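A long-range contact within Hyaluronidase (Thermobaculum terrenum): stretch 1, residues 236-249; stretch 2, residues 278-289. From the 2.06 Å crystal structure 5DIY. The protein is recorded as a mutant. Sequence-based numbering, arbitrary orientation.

Stretch 1 (236-249) HIGPYDHRDPELHT
Stretch 2 (278-289) SPSQYNPQDSWR

Stretch 1 is loop, extended from Gly238 to Asp241, with phi/psi of -68/150 at Pro239 and -51/134 at Tyr240; His242 has positive phi (67/28), a type I turn runs from Asp244 to Leu247, and 247-249 have helical phi/psi. Stretch 2 makes a type I turn from Ser278 to Gln281, passes through Tyr282 and Asn283 at phi/psi -72/124 and -120/120, and enters a helix at Pro284. The two segments run in opposite senses: Pro239 CA lies 5.5 Å from Pro284 CA, and Pro245 CA 4.9 Å from Pro279 CA. Asn283 (chi1 t) caps the helix, its OD1 accepting from Asp286 N at 2.9 Å.

Two loop carbonyls accept from aromatic donors at the ring edge: Trp288 (chi1 -165°, chi2 83°) sends NE1 to Ile237 O at 2.8 Å, and Tyr282 (chi1 178°, chi2 67°) sends OH to Tyr240 O at 2.6 Å.

Between these bonds, buried Pro239 points toward stretch 2, its CG 3.7 Å from Pro284 CB and its CD 3.8 Å from Trp288 CD1. At the other end His248 CD2 (chi1 p) lies 3.9 Å from Pro279 CG. Compact proline rings suit close backbone approaches: Pro239 CB to Pro284 O and Pro245 O to Pro279 CB, both 3.4 Å. Pro284, in the first helical turn, needs no NH. A water O lies 2.8 Å from Asp241 OD2, to which it donates, and 3.2 Å from Gln285 NE2, from which it accepts. The contact buries 486 Å², both sides summed.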

# COMPACT_ATOMS: atom_id res chain seq x y z
N HIS C 236 1.28 -0.10 5.88
CA HIS C 236 0.34 -1.10 5.37
C HIS C 236 0.81 -2.51 5.72
O HIS C 236 1.30 -3.25 4.86
CB HIS C 236 0.16 -0.97 3.86
CG HIS C 236 -0.49 0.30 3.43
ND1 HIS C 236 -0.41 0.78 2.14
CD2 HIS C 236 -1.23 1.20 4.12
CE1 HIS C 236 -1.09 1.91 2.05
NE2 HIS C 236 -1.60 2.19 3.24
N ILE C 237 0.64 -2.87 6.99
CA ILE C 237 1.01 -4.21 7.46
C ILE C 237 -0.19 -5.14 7.71
O ILE C 237 0.01 -6.29 8.07
CB ILE C 237 1.94 -4.18 8.70
CG1 ILE C 237 1.36 -3.31 9.82
CG2 ILE C 237 3.33 -3.72 8.27
CD1 ILE C 237 1.97 -3.59 11.18
N GLY C 238 -1.41 -4.65 7.49
CA GLY C 238 -2.61 -5.45 7.72
C GLY C 238 -2.78 -6.58 6.72
O GLY C 238 -2.15 -6.56 5.66
N PRO C 239 -3.65 -7.56 7.03
CA PRO C 239 -3.79 -8.70 6.13
C PRO C 239 -4.42 -8.33 4.79
O PRO C 239 -5.22 -7.40 4.71
CB PRO C 239 -4.71 -9.65 6.91
CG PRO C 239 -5.57 -8.72 7.70
CD PRO C 239 -4.65 -7.60 8.11
N TYR C 240 -4.04 -9.07 3.76
CA TYR C 240 -4.77 -9.09 2.49
C TYR C 240 -6.24 -9.37 2.79
O TYR C 240 -6.56 -10.24 3.61
CB TYR C 240 -4.19 -10.19 1.59
CG TYR C 240 -4.56 -10.09 0.13
CD1 TYR C 240 -4.14 -9.01 -0.64
CD2 TYR C 240 -5.32 -11.08 -0.49
CE1 TYR C 240 -4.47 -8.92 -1.99
CE2 TYR C 240 -5.65 -11.00 -1.83
CZ TYR C 240 -5.22 -9.92 -2.58
OH TYR C 240 -5.55 -9.87 -3.90
N ASP C 241 -7.15 -8.61 2.16
CA ASP C 241 -8.56 -8.71 2.52
C ASP C 241 -9.50 -8.20 1.44
O ASP C 241 -9.09 -7.44 0.56
CB ASP C 241 -8.83 -7.94 3.83
CG ASP C 241 -9.92 -8.57 4.69
OD1 ASP C 241 -10.66 -9.47 4.23
OD2 ASP C 241 -10.05 -8.12 5.85
N HIS C 242 -10.76 -8.64 1.54
CA HIS C 242 -11.87 -8.15 0.72
C HIS C 242 -11.74 -8.51 -0.75
O HIS C 242 -12.26 -7.81 -1.62
CB HIS C 242 -12.07 -6.64 0.91
CG HIS C 242 -12.12 -6.22 2.34
ND1 HIS C 242 -11.51 -5.08 2.81
CD2 HIS C 242 -12.68 -6.82 3.42
CE1 HIS C 242 -11.71 -4.98 4.11
NE2 HIS C 242 -12.42 -6.02 4.51
N ARG C 243 -11.06 -9.62 -1.02
CA ARG C 243 -10.96 -10.18 -2.36
C ARG C 243 -11.84 -11.41 -2.34
O ARG C 243 -11.66 -12.29 -1.49
CB ARG C 243 -9.51 -10.53 -2.72
CG ARG C 243 -8.74 -9.38 -3.36
CD ARG C 243 -8.50 -8.24 -2.39
NE ARG C 243 -7.88 -7.07 -3.01
CZ ARG C 243 -8.13 -5.79 -2.67
NH1 ARG C 243 -9.01 -5.47 -1.72
NH2 ARG C 243 -7.50 -4.81 -3.30
N ASP C 244 -12.81 -11.47 -3.25
CA ASP C 244 -13.81 -12.54 -3.23
C ASP C 244 -13.15 -13.92 -3.28
O ASP C 244 -12.14 -14.08 -3.95
CB ASP C 244 -14.82 -12.38 -4.39
CG ASP C 244 -16.03 -11.54 -4.02
OD1 ASP C 244 -16.02 -10.84 -2.98
OD2 ASP C 244 -17.02 -11.56 -4.78
N PRO C 245 -13.71 -14.90 -2.54
CA PRO C 245 -13.15 -16.26 -2.57
C PRO C 245 -13.12 -16.95 -3.95
O PRO C 245 -12.33 -17.88 -4.14
CB PRO C 245 -14.06 -17.05 -1.62
CG PRO C 245 -14.67 -16.04 -0.72
CD PRO C 245 -14.72 -14.74 -1.47
N GLU C 246 -13.96 -16.50 -4.88
CA GLU C 246 -14.09 -17.10 -6.20
C GLU C 246 -13.61 -16.18 -7.34
O GLU C 246 -14.01 -16.37 -8.49
CB GLU C 246 -15.54 -17.55 -6.42
CG GLU C 246 -16.11 -18.36 -5.25
CD GLU C 246 -17.46 -18.98 -5.53
OE1 GLU C 246 -17.79 -19.99 -4.85
OE2 GLU C 246 -18.21 -18.49 -6.41
N LEU C 247 -12.75 -15.21 -7.03
CA LEU C 247 -12.09 -14.39 -8.07
C LEU C 247 -11.32 -15.24 -9.09
O LEU C 247 -11.27 -14.89 -10.28
CB LEU C 247 -11.10 -13.38 -7.48
CG LEU C 247 -11.62 -12.05 -6.91
CD1 LEU C 247 -10.45 -11.27 -6.33
CD2 LEU C 247 -12.34 -11.23 -7.96
N HIS C 248 -10.73 -16.35 -8.62
CA HIS C 248 -9.95 -17.24 -9.49
C HIS C 248 -10.72 -17.73 -10.73
O HIS C 248 -10.11 -17.95 -11.77
CB HIS C 248 -9.38 -18.43 -8.70
CG HIS C 248 -10.41 -19.34 -8.11
ND1 HIS C 248 -11.00 -20.36 -8.83
CD2 HIS C 248 -10.93 -19.41 -6.87
CE1 HIS C 248 -11.85 -21.01 -8.05
NE2 HIS C 248 -11.82 -20.45 -6.86
N THR C 249 -12.04 -17.86 -10.61
CA THR C 249 -12.91 -18.17 -11.76
C THR C 249 -12.80 -17.14 -12.90
O THR C 249 -12.89 -17.52 -14.07
CB THR C 249 -14.38 -18.31 -11.29
OG1 THR C 249 -14.46 -19.37 -10.33
CG2 THR C 249 -15.33 -18.61 -12.45
N SER C 278 -5.42 -21.03 -0.97
CA SER C 278 -6.73 -21.61 -0.68
C SER C 278 -7.75 -20.51 -0.34
O SER C 278 -8.09 -20.30 0.84
CB SER C 278 -6.61 -22.62 0.46
OG SER C 278 -7.85 -23.27 0.69
N PRO C 279 -8.27 -19.81 -1.36
CA PRO C 279 -9.11 -18.64 -1.11
C PRO C 279 -10.45 -18.91 -0.39
O PRO C 279 -10.94 -18.03 0.32
CB PRO C 279 -9.33 -18.05 -2.51
CG PRO C 279 -9.06 -19.16 -3.45
CD PRO C 279 -8.06 -20.05 -2.80
N SER C 280 -11.02 -20.11 -0.55
CA SER C 280 -12.26 -20.47 0.15
C SER C 280 -12.08 -20.72 1.65
O SER C 280 -13.03 -20.58 2.42
CB SER C 280 -12.92 -21.70 -0.50
OG SER C 280 -12.13 -22.87 -0.30
N GLN C 281 -10.87 -21.11 2.07
CA GLN C 281 -10.56 -21.31 3.50
C GLN C 281 -9.73 -20.17 4.14
O GLN C 281 -9.31 -20.28 5.29
CB GLN C 281 -9.86 -22.66 3.71
CG GLN C 281 -10.75 -23.86 3.40
N TYR C 282 -9.51 -19.08 3.40
CA TYR C 282 -8.71 -17.95 3.89
C TYR C 282 -9.43 -17.14 4.97
O TYR C 282 -10.54 -16.67 4.74
CB TYR C 282 -8.35 -17.01 2.73
CG TYR C 282 -7.56 -15.78 3.14
CD1 TYR C 282 -6.26 -15.90 3.63
CD2 TYR C 282 -8.12 -14.51 3.06
CE1 TYR C 282 -5.53 -14.78 4.01
CE2 TYR C 282 -7.40 -13.38 3.44
CZ TYR C 282 -6.11 -13.52 3.92
OH TYR C 282 -5.39 -12.41 4.29
N ASN C 283 -8.81 -17.00 6.14
CA ASN C 283 -9.26 -16.07 7.18
C ASN C 283 -8.14 -15.06 7.45
O ASN C 283 -7.05 -15.47 7.85
CB ASN C 283 -9.64 -16.81 8.47
CG ASN C 283 -10.04 -15.87 9.60
OD1 ASN C 283 -9.21 -15.13 10.14
ND2 ASN C 283 -11.31 -15.91 9.98
N PRO C 284 -8.40 -13.75 7.24
CA PRO C 284 -7.31 -12.76 7.35
C PRO C 284 -6.67 -12.64 8.73
O PRO C 284 -5.47 -12.38 8.81
CB PRO C 284 -7.97 -11.44 6.91
CG PRO C 284 -9.44 -11.66 7.08
CD PRO C 284 -9.68 -13.12 6.85
N GLN C 285 -7.43 -12.84 9.80
CA GLN C 285 -6.89 -12.73 11.16
C GLN C 285 -6.05 -13.96 11.52
O GLN C 285 -4.98 -13.81 12.10
CB GLN C 285 -7.99 -12.52 12.22
CG GLN C 285 -8.61 -11.13 12.21
CD GLN C 285 -9.54 -10.89 11.03
OE1 GLN C 285 -10.24 -11.79 10.58
NE2 GLN C 285 -9.53 -9.67 10.51
N ASP C 286 -6.56 -15.15 11.19
CA ASP C 286 -5.80 -16.40 11.34
C ASP C 286 -4.48 -16.31 10.58
O ASP C 286 -3.42 -16.69 11.09
CB ASP C 286 -6.56 -17.61 10.77
CG ASP C 286 -7.81 -17.98 11.57
OD1 ASP C 286 -8.11 -17.36 12.61
OD2 ASP C 286 -8.50 -18.92 11.13
N SER C 287 -4.56 -15.81 9.34
CA SER C 287 -3.39 -15.73 8.47
C SER C 287 -2.37 -14.73 8.99
O SER C 287 -1.17 -15.01 9.02
CB SER C 287 -3.81 -15.35 7.05
OG SER C 287 -2.72 -15.48 6.16
N TRP C 288 -2.85 -13.55 9.40
CA TRP C 288 -1.99 -12.50 9.93
C TRP C 288 -1.23 -12.95 11.19
O TRP C 288 -0.05 -12.62 11.34
CB TRP C 288 -2.80 -11.24 10.21
CG TRP C 288 -1.98 -10.02 10.41
CD1 TRP C 288 -1.46 -9.21 9.45
CD2 TRP C 288 -1.59 -9.46 11.67
NE1 TRP C 288 -0.76 -8.17 10.02
CE2 TRP C 288 -0.83 -8.30 11.38
CE3 TRP C 288 -1.81 -9.82 13.00
CZ2 TRP C 288 -0.28 -7.49 12.38
CZ3 TRP C 288 -1.26 -9.02 14.01
CH2 TRP C 288 -0.51 -7.86 13.68
N ARG C 289 -1.88 -13.72 12.06
CA ARG C 289 -1.25 -14.24 13.29
C ARG C 289 -0.20 -15.32 13.02
O ARG C 289 0.85 -15.33 13.66
CB ARG C 289 -2.30 -14.77 14.27
CG ARG C 289 -3.19 -13.68 14.85
CD ARG C 289 -4.44 -14.25 15.50
NE ARG C 289 -4.11 -15.16 16.60
CZ ARG C 289 -3.70 -14.79 17.82
NH1 ARG C 289 -3.55 -13.51 18.15
NH2 ARG C 289 -3.42 -15.73 18.73
O HOH W 1 -11.51 -8.84 8.12